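PDB 2C24: endoglucanase, which probably hydrolyses cellulose and, through the family 30 carbohydrate-binding module that makes up this chain, recognises beta-glucan chains, xyloglucan among them. Local coordinates for residues G36-I41 and L59-Q64; G93-D98 and I183-E188. All blocks are in the same frame, centred on the assembly; numbering follows the deposited sequence.

Overall arrangement
Both interactions lie within the family 30 carbohydrate-binding module, a beta-sandwich of two antiparallel sheets. Their centres are about 24 Å apart, on opposite sides of the chain's centre. Interaction 1 comes first along the chain and closes before interaction 2 opens. It joins the loop after strand 29-33 to strand 56-63. Interaction 2 pairs strand 94-101 with strand 176-186. Strands 56-63 and 176-186 are neighbours in one sheet, so both contacts reach the same sheet. They also meet directly, where Leu59 CD2 packs 4.1 Å from Ile183 CD1. One contact therefore holds a loop to this sheet, and the other builds the sheet itself.

Interaction 1: G36-I41 and L59-Q64; sequences GELETI and LRLNVQ
Arg60 meets Glu39 in a salt bridge, with NH1 2.7 Å from OE2. The carboxylate lies at the edge of the guanidinium, and the two planes differ by 22°. The bond from NH1 to OE2 is weak because it is strongly bent, at 117°. The same NH1 points almost straight at Glu39 OE1, but from 3.4 Å, so this bond is weak too. Glu39 reaches across with CG anti to its backbone N (chi1 -173°) and the chain extended. Arg60 NE has a second acidic partner in Asp48.

Leu61 turns to the other side of the strand, where its CD1 packs 3.7 Å from Leu38 CD1. A water is gripped by three backbone groups: it donates to Glu39 O and Arg60 O and accepts from Asn62 N.

Glu39 N donates to Asn62 O at 2.8 Å, in a nearly straight bond. Leu38 and Val63 form a single beta bridge, so the loop runs only briefly beside strand 56-63, part of one sheet of the beta-sandwich. The Asn62 amide stands almost perpendicular to the Glu39 carboxylate, and its ND2 bonds to Phe176 O on the neighbouring strand.

Val63 CG2 touches Glu37 CB at 3.8 Å. Glu37 OE2 bends back to Met35 N in its own loop and to Ser33 OG at the end of strand 29-33. Gln64 N donates to Glu37 O at 2.7 Å from above the carbonyl plane.

Interaction 2: G93-D98 and I183-E188; sequences GYLEFD and IKITSE
Leu95 and Ile185 meet through their CD1 methyls, 3.6 Å apart, on the inner face of the sheet. The same Leu95 methyl also meets Ile183 CG2, at 4.0 Å. Phe112 of strand 109-114, in the other sheet, packs on both Leu95 and Ile185. Phe97 continues the apolar patch. Its CB lies 3.8 Å from Ile183 CG1, while its ring leads away from the pair to meet the ring of Phe180. A chi1 of 58° sets the Phe97 ring over its own backbone, and this takes it off Ile183.

The backbones run antiparallel, with the axes 4.8 Å apart. Leu95 and Ile185 are a non-hydrogen-bonded pair. The pairs beside them, Tyr94 with Thr186 and Glu96 with Lys184, are hydrogen-bonded, each through two N-H...O bonds. The carbonyls of Tyr94 and Glu96 are also approached by the CA-H groups of Ile185 and Ile183. Gly93 lies close against the neighbouring strand, its CA 3.0 Å from Thr186 O.

Tyr94, Glu96, Lys184 and Thr186 make the polar outer face. Thr186 OG1 donates to Glu96 OE1, though the modelled 2.4 Å is very short, so the exact placement is doubtful. The two side chains cross at about a right angle. Lys184 folds at its last torsion (chi4 -63°), which brings NZ to 3.8 Å from Glu96 CB. Its salt bridge is with Asp182. Thr186 OG1 lies off the edge of the Tyr94 ring, near its plane, and the ring forms a cation-pi pair with Lys145 of strand 142-147. An apolar inner face and a polar outer face are characteristic of a strand pair in a beta-sandwich, here that of a carbohydrate-binding module.

Interaction 1: G36-I41 and L59-Q64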
loop_
_atom_site.group_PDB
_atom_site.type_symbol
_atom_site.label_atom_id
_atom_site.label_comp_id
_atom_site.label_asym_id
_atom_site.label_seq_id
_atom_site.Cartn_x
_atom_site.Cartn_y
_atom_site.Cartn_z
ATOM N N GLY A 36 12.854 14.297 -4.023
ATOM C CA GLY A 36 13.352 13.092 -4.689
ATOM C C GLY A 36 13.984 12.057 -3.767
ATOM O O GLY A 36 14.756 11.208 -4.222
ATOM N N GLU A 37 13.652 12.120 -2.476
ATOM C CA GLU A 37 14.166 11.168 -1.480
ATOM C C GLU A 37 13.673 9.751 -1.759
ATOM O O GLU A 37 14.413 8.783 -1.572
ATOM C CB GLU A 37 13.745 11.555 -0.055
ATOM C CG GLU A 37 13.659 13.038 0.235
ATOM C CD GLU A 37 12.313 13.640 -0.138
ATOM O OE1 GLU A 37 11.420 13.711 0.736
ATOM O OE2 GLU A 37 12.151 14.041 -1.308
ATOM N N LEU A 38 12.415 9.638 -2.186
ATOM C CA LEU A 38 11.822 8.350 -2.534
ATOM C C LEU A 38 12.328 7.877 -3.891
ATOM O O LEU A 38 12.261 8.614 -4.874
ATOM C CB LEU A 38 10.291 8.448 -2.553
ATOM C CG LEU A 38 9.483 7.189 -2.887
ATOM C CD1 LEU A 38 9.627 6.141 -1.794
ATOM C CD2 LEU A 38 8.017 7.543 -3.106
ATOM N N GLU A 39 12.821 6.644 -3.930
ATOM C CA GLU A 39 13.266 6.021 -5.170
ATOM C C GLU A 39 12.085 5.597 -6.038
ATOM O O GLU A 39 11.246 4.788 -5.626
ATOM C CB GLU A 39 14.143 4.805 -4.877
ATOM C CG GLU A 39 14.775 4.219 -6.134
ATOM C CD GLU A 39 15.313 2.827 -5.932
ATOM O OE1 GLU A 39 15.152 2.273 -4.826
ATOM O OE2 GLU A 39 15.892 2.281 -6.891
ATOM N N THR A 40 12.030 6.153 -7.243
ATOM C CA THR A 40 10.997 5.817 -8.216
ATOM C C THR A 40 11.603 5.709 -9.607
ATOM O O THR A 40 12.666 6.277 -9.881
ATOM C CB THR A 40 9.888 6.899 -8.287
ATOM O OG1 THR A 40 10.453 8.138 -8.742
ATOM C CG2 THR A 40 9.227 7.107 -6.926
ATOM N N ILE A 41 10.902 4.981 -10.474
ATOM C CA ILE A 41 11.204 4.920 -11.896
ATOM C C ILE A 41 9.884 5.012 -12.677
ATOM O O ILE A 41 8.944 4.258 -12.416
ATOM C CB ILE A 41 12.042 3.651 -12.254
ATOM C CG1 ILE A 41 12.369 3.611 -13.752
ATOM C CG2 ILE A 41 11.367 2.365 -11.746
ATOM C CD1 ILE A 41 13.360 2.529 -14.142
ATOM N N LEU A 59 8.603 -5.701 -4.742
ATOM C CA LEU A 59 8.388 -4.270 -4.922
ATOM C C LEU A 59 9.157 -3.502 -3.854
ATOM O O LEU A 59 8.983 -3.744 -2.657
ATOM C CB LEU A 59 6.896 -3.946 -4.859
ATOM C CG LEU A 59 6.394 -2.606 -5.402
ATOM C CD1 LEU A 59 6.423 -2.568 -6.929
ATOM C CD2 LEU A 59 4.988 -2.376 -4.899
ATOM N N ARG A 60 9.997 -2.571 -4.299
ATOM C CA ARG A 60 10.920 -1.860 -3.424
ATOM C C ARG A 60 10.418 -0.468 -3.030
ATOM O O ARG A 60 10.346 0.441 -3.861
ATOM C CB ARG A 60 12.292 -1.766 -4.102
ATOM C CG ARG A 60 13.453 -1.298 -3.221
ATOM C CD ARG A 60 14.641 -0.859 -4.097
ATOM N NE ARG A 60 14.979 -1.890 -5.081
ATOM C CZ ARG A 60 15.400 -1.663 -6.320
ATOM N NH1 ARG A 60 15.557 -0.424 -6.776
ATOM N NH2 ARG A 60 15.666 -2.695 -7.113
ATOM N N LEU A 61 10.067 -0.316 -1.755
ATOM C CA LEU A 61 9.807 0.998 -1.169
ATOM C C LEU A 61 11.073 1.475 -0.457
ATOM O O LEU A 61 11.441 0.946 0.593
ATOM C CB LEU A 61 8.613 0.943 -0.204
ATOM C CG LEU A 61 8.221 2.235 0.527
ATOM C CD1 LEU A 61 7.738 3.303 -0.449
ATOM C CD2 LEU A 61 7.161 1.969 1.598
ATOM N N ASN A 62 11.733 2.475 -1.037
ATOM C CA ASN A 62 13.036 2.937 -0.565
ATOM C C ASN A 62 13.140 4.463 -0.532
ATOM O O ASN A 62 13.277 5.108 -1.577
ATOM C CB ASN A 62 14.143 2.324 -1.442
ATOM C CG ASN A 62 15.549 2.846 -1.110
ATOM O OD1 ASN A 62 16.415 2.890 -1.984
ATOM N ND2 ASN A 62 15.780 3.224 0.146
ATOM N N VAL A 63 13.061 5.036 0.669
ATOM C CA VAL A 63 13.400 6.446 0.867
ATOM C C VAL A 63 14.896 6.533 1.189
ATOM O O VAL A 63 15.397 5.837 2.084
ATOM C CB VAL A 63 12.490 7.146 1.918
ATOM C CG1 VAL A 63 12.457 6.381 3.211
ATOM C CG2 VAL A 63 12.933 8.589 2.169
ATOM N N GLN A 64 15.597 7.378 0.437
ATOM C CA GLN A 64 17.059 7.339 0.359
ATOM C C GLN A 64 17.761 8.309 1.303
ATOM O O GLN A 64 18.868 8.027 1.774
ATOM C CB GLN A 64 17.513 7.580 -1.087
ATOM C CG GLN A 64 17.065 6.490 -2.072
ATOM C CD GLN A 64 16.980 6.981 -3.513
ATOM O OE1 GLN A 64 16.297 7.967 -3.812
ATOM N NE2 GLN A 64 17.661 6.283 -4.414
HETATM O O HOH W 1 11.156 2.966 -3.686
#

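Interaction 2: G93-D98 and I183-E188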
loop_
_atom_site.group_PDB
_atom_site.type_symbol
_atom_site.label_atom_id
_atom_site.label_comp_id
_atom_site.label_asym_id
_atom_site.label_seq_id
_atom_site.Cartn_x
_atom_site.Cartn_y
_atom_site.Cartn_z
ATOM N N GLY A 93 -12.743 -9.297 5.089
ATOM C CA GLY A 93 -11.580 -9.250 4.200
ATOM C C GLY A 93 -10.307 -8.697 4.817
ATOM O O GLY A 93 -10.348 -8.023 5.850
ATOM N N TYR A 94 -9.177 -8.995 4.178
ATOM C CA TYR A 94 -7.869 -8.521 4.628
ATOM C C TYR A 94 -7.089 -7.844 3.499
ATOM O O TYR A 94 -7.393 -8.030 2.319
ATOM C CB TYR A 94 -7.025 -9.683 5.170
ATOM C CG TYR A 94 -7.625 -10.429 6.338
ATOM C CD1 TYR A 94 -8.509 -11.488 6.130
ATOM C CD2 TYR A 94 -7.298 -10.089 7.651
ATOM C CE1 TYR A 94 -9.063 -12.187 7.202
ATOM C CE2 TYR A 94 -7.845 -10.782 8.734
ATOM C CZ TYR A 94 -8.730 -11.830 8.498
ATOM O OH TYR A 94 -9.285 -12.524 9.553
ATOM N N LEU A 95 -6.093 -7.050 3.883
ATOM C CA LEU A 95 -5.017 -6.661 2.985
ATOM C C LEU A 95 -3.820 -7.520 3.362
ATOM O O LEU A 95 -3.278 -7.405 4.464
ATOM C CB LEU A 95 -4.677 -5.172 3.118
ATOM C CG LEU A 95 -3.347 -4.667 2.538
ATOM C CD1 LEU A 95 -3.321 -4.702 1.011
ATOM C CD2 LEU A 95 -3.049 -3.263 3.041
ATOM N N GLU A 96 -3.422 -8.389 2.441
ATOM C CA GLU A 96 -2.352 -9.338 2.700
ATOM C C GLU A 96 -1.146 -9.060 1.825
ATOM O O GLU A 96 -1.283 -8.678 0.659
ATOM C CB GLU A 96 -2.843 -10.771 2.485
ATOM C CG GLU A 96 -4.025 -11.155 3.365
ATOM C CD GLU A 96 -4.367 -12.634 3.284
ATOM O OE1 GLU A 96 -5.540 -12.955 3.006
ATOM O OE2 GLU A 96 -3.468 -13.476 3.497
ATOM N N PHE A 97 0.031 -9.251 2.414
ATOM C CA PHE A 97 1.311 -9.086 1.736
ATOM C C PHE A 97 2.412 -9.636 2.631
ATOM O O PHE A 97 2.225 -9.782 3.839
ATOM C CB PHE A 97 1.586 -7.609 1.405
ATOM C CG PHE A 97 1.596 -6.698 2.612
ATOM C CD1 PHE A 97 2.787 -6.400 3.266
ATOM C CD2 PHE A 97 0.416 -6.126 3.079
ATOM C CE1 PHE A 97 2.804 -5.561 4.370
ATOM C CE2 PHE A 97 0.420 -5.288 4.183
ATOM C CZ PHE A 97 1.617 -5.005 4.830
ATOM N N ASP A 98 3.554 -9.944 2.026
ATOM C CA ASP A 98 4.750 -10.315 2.767
ATOM C C ASP A 98 5.689 -9.116 2.727
ATOM O O ASP A 98 5.666 -8.346 1.766
ATOM C CB ASP A 98 5.401 -11.565 2.156
ATOM C CG ASP A 98 4.449 -12.754 2.102
ATOM O OD1 ASP A 98 3.929 -13.070 1.011
ATOM O OD2 ASP A 98 4.202 -13.370 3.156
ATOM N N ILE A 183 1.091 -8.598 -2.921
ATOM C CA ILE A 183 0.134 -7.681 -2.314
ATOM C C ILE A 183 -1.243 -7.927 -2.923
ATOM O O ILE A 183 -1.412 -7.885 -4.143
ATOM C CB ILE A 183 0.555 -6.194 -2.443
ATOM C CG1 ILE A 183 2.019 -6.006 -2.024
ATOM C CG2 ILE A 183 -0.360 -5.305 -1.592
ATOM C CD1 ILE A 183 2.605 -4.655 -2.397
ATOM N N LYS A 184 -2.219 -8.196 -2.058
ATOM C CA LYS A 184 -3.552 -8.604 -2.486
ATOM C C LYS A 184 -4.629 -8.253 -1.453
ATOM O O LYS A 184 -4.342 -8.145 -0.258
ATOM C CB LYS A 184 -3.579 -10.113 -2.795
ATOM C CG LYS A 184 -3.163 -11.019 -1.631
ATOM C CD LYS A 184 -3.028 -12.473 -2.072
ATOM C CE LYS A 184 -2.772 -13.419 -0.892
ATOM N NZ LYS A 184 -1.482 -13.160 -0.172
ATOM N N ILE A 185 -5.853 -8.056 -1.941
ATOM C CA ILE A 185 -7.038 -7.939 -1.100
ATOM C C ILE A 185 -7.801 -9.262 -1.172
ATOM O O ILE A 185 -8.197 -9.697 -2.257
ATOM C CB ILE A 185 -7.984 -6.790 -1.561
ATOM C CG1 ILE A 185 -7.262 -5.433 -1.605
ATOM C CG2 ILE A 185 -9.250 -6.734 -0.690
ATOM C CD1 ILE A 185 -6.651 -4.988 -0.286
ATOM N N THR A 186 -7.998 -9.895 -0.020
ATOM C CA THR A 186 -8.691 -11.179 0.048
ATOM C C THR A 186 -9.922 -11.090 0.944
ATOM O O THR A 186 -10.032 -10.183 1.767
ATOM C CB THR A 186 -7.770 -12.293 0.597
ATOM O OG1 THR A 186 -7.474 -12.035 1.975
ATOM C CG2 THR A 186 -6.465 -12.380 -0.192
ATOM N N SER A 187 -10.851 -12.025 0.769
ATOM C CA SER A 187 -11.966 -12.192 1.699
ATOM C C SER A 187 -12.403 -13.651 1.758
ATOM O O SER A 187 -12.805 -14.229 0.743
ATOM C CB SER A 187 -13.153 -11.302 1.321
ATOM O OG SER A 187 -14.168 -11.382 2.309
ATOM N N GLU A 188 -12.327 -14.232 2.954
ATOM C CA GLU A 188 -12.766 -15.609 3.185
ATOM C C GLU A 188 -14.303 -15.706 3.197
ATOM O O GLU A 188 -14.867 -16.789 3.383
ATOM C CB GLU A 188 -12.142 -16.153 4.483
ATOM C CG GLU A 188 -12.157 -17.684 4.640
ATOM C CD GLU A 188 -11.100 -18.420 3.809
ATOM O OE1 GLU A 188 -10.361 -17.779 3.027
ATOM O OE2 GLU A 188 -11.012 -19.663 3.943
#